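Local structure of proximal thread matrix protein 1 (Mytilus galloprovincialis, 4CN9) at residues Ala256-Asp260 with Met280-Val284. The protein is a collagen-binding matrix protein of the mussel byssus that also binds zinc, in part at a MIDAS motif of a von Willebrand factor type A domain. Residues are numbered along the deposited sequence.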
loop_
_atom_site.group_PDB
_atom_site.type_symbol
_atom_site.label_atom_id
_atom_site.label_comp_id
_atom_site.label_asym_id
_atom_site.label_seq_id
_atom_site.Cartn_x
_atom_site.Cartn_y
_atom_site.Cartn_z
ATOM N N ALA A 256 -7.591 -0.215 15.660
ATOM C CA ALA A 256 -8.592 -1.193 16.062
ATOM C C ALA A 256 -8.134 -2.629 15.850
ATOM O O ALA A 256 -7.792 -3.028 14.727
ATOM C CB ALA A 256 -9.904 -0.925 15.333
ATOM N N PHE A 257 -8.121 -3.406 16.937
ATOM C CA PHE A 257 -7.952 -4.851 16.834
ATOM C C PHE A 257 -9.307 -5.455 16.527
ATOM O O PHE A 257 -10.267 -5.235 17.254
ATOM C CB PHE A 257 -7.450 -5.459 18.139
ATOM C CG PHE A 257 -6.057 -5.045 18.505
ATOM C CD1 PHE A 257 -4.980 -5.523 17.797
ATOM C CD2 PHE A 257 -5.838 -4.194 19.574
ATOM C CE1 PHE A 257 -3.691 -5.143 18.143
ATOM C CE2 PHE A 257 -4.553 -3.815 19.934
ATOM C CZ PHE A 257 -3.480 -4.288 19.214
ATOM N N VAL A 258 -9.377 -6.208 15.445
ATOM C CA VAL A 258 -10.603 -6.882 15.069
ATOM C C VAL A 258 -10.264 -8.354 15.079
ATOM O O VAL A 258 -9.597 -8.848 14.158
ATOM C CB VAL A 258 -11.061 -6.458 13.676
ATOM C CG1 VAL A 258 -12.327 -7.202 13.278
ATOM C CG2 VAL A 258 -11.277 -4.935 13.636
ATOM N N PHE A 259 -10.662 -9.049 16.136
ATOM C CA PHE A 259 -10.212 -10.424 16.287
ATOM C C PHE A 259 -11.251 -11.498 16.612
ATOM O O PHE A 259 -12.301 -11.250 17.200
ATOM C CB PHE A 259 -9.038 -10.511 17.251
ATOM C CG PHE A 259 -9.359 -10.230 18.677
ATOM C CD1 PHE A 259 -9.743 -11.261 19.536
ATOM C CD2 PHE A 259 -9.181 -8.956 19.207
ATOM C CE1 PHE A 259 -10.006 -11.008 20.879
ATOM C CE2 PHE A 259 -9.437 -8.697 20.550
ATOM C CZ PHE A 259 -9.849 -9.723 21.390
ATOM N N ASP A 260 -10.880 -12.693 16.166
ATOM C CA ASP A 260 -11.630 -13.923 16.255
ATOM C C ASP A 260 -11.834 -14.297 17.716
ATOM O O ASP A 260 -10.876 -14.362 18.487
ATOM C CB ASP A 260 -10.798 -14.979 15.523
ATOM C CG ASP A 260 -11.456 -16.330 15.430
ATOM O OD1 ASP A 260 -12.510 -16.579 16.055
ATOM O OD2 ASP A 260 -10.870 -17.166 14.694
ATOM N N MET A 280 -1.560 -8.961 21.160
ATOM C CA MET A 280 -2.145 -7.629 21.067
ATOM C C MET A 280 -1.649 -6.683 22.166
ATOM O O MET A 280 -1.361 -5.510 21.902
ATOM C CB MET A 280 -3.667 -7.740 21.076
ATOM C CG MET A 280 -4.159 -8.463 19.847
ATOM S SD MET A 280 -5.934 -8.647 19.739
ATOM C CE MET A 280 -6.273 -9.608 21.218
ATOM N N LYS A 281 -1.545 -7.185 23.393
ATOM C CA LYS A 281 -0.983 -6.399 24.490
ATOM C C LYS A 281 0.471 -5.984 24.221
ATOM O O LYS A 281 0.862 -4.864 24.540
ATOM C CB LYS A 281 -1.097 -7.177 25.808
ATOM C CG LYS A 281 -2.514 -7.235 26.322
ATOM C CD LYS A 281 -2.784 -8.474 27.163
ATOM C CE LYS A 281 -1.759 -8.636 28.243
ATOM N NZ LYS A 281 -1.902 -9.898 29.015
ATOM N N ASP A 282 1.265 -6.879 23.631
ATOM C CA ASP A 282 2.645 -6.556 23.286
ATOM C C ASP A 282 2.717 -5.435 22.250
ATOM O O ASP A 282 3.582 -4.567 22.322
ATOM C CB ASP A 282 3.408 -7.791 22.794
ATOM C CG ASP A 282 3.713 -8.785 23.921
ATOM O OD1 ASP A 282 3.502 -8.433 25.094
ATOM O OD2 ASP A 282 4.156 -9.919 23.629
ATOM N N ILE A 283 1.777 -5.429 21.312
ATOM C CA ILE A 283 1.691 -4.363 20.322
ATOM C C ILE A 283 1.372 -3.032 20.975
ATOM O O ILE A 283 1.995 -2.007 20.674
ATOM C CB ILE A 283 0.642 -4.719 19.241
ATOM C CG1 ILE A 283 1.183 -5.881 18.408
ATOM C CG2 ILE A 283 0.311 -3.505 18.359
ATOM C CD1 ILE A 283 0.178 -6.486 17.498
ATOM N N VAL A 284 0.415 -3.037 21.896
ATOM C CA VAL A 284 0.071 -1.821 22.618
ATOM C C VAL A 284 1.308 -1.219 23.294
ATOM O O VAL A 284 1.527 -0.003 23.259
ATOM C CB VAL A 284 -1.052 -2.085 23.647
ATOM C CG1 VAL A 284 -1.207 -0.922 24.598
ATOM C CG2 VAL A 284 -2.379 -2.362 22.913
#
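A double Met-aromatic contact in the hydrophobic core of the second von Willebrand factor type A domain joins strand 253-260 to helix 272-285. From the helix, Met280 reaches between two phenylalanines that project from the same side of the strand. Met280 CB lies over the face of the Phe257 ring, 3.9 Å from its centroid, and Met280 CG is 3.7 Å from Phe257 CD1. The thioether then meets both rings: Met280 SD sits obliquely 4.2 Å from the Phe257 centroid and 3.9 Å from that of Phe259, while Met280 CE covers the Phe259 face at 3.5 Å from the centroid, a CH-pi contact. Strand and helix are the first two elements of a beta-alpha-beta unit completed by strand 295-302, as expected of this Rossmann-like fold; their segment axes run nearly antiparallel (172°), 11.1 Å apart, a gap filled mainly by side chains without hydrogen bonds, though Phe257 CZ also comes to 3.6 Å from the backbone Met280 O. At the Phe257 ring edge, Ile283 CG2 packs 4.0 Å from Phe257 CZ and Val284 CG2 4.0 Å from Phe257 CE2, about one helical turn beyond Met280. The Val258 CA-to-CB bond is directed away from the helix, and its side chain touches Val365 and Leu367 of adjacent strand 362-369. Met280 and Val284 also pack against Ile325 and Ile321 of helix 318-327.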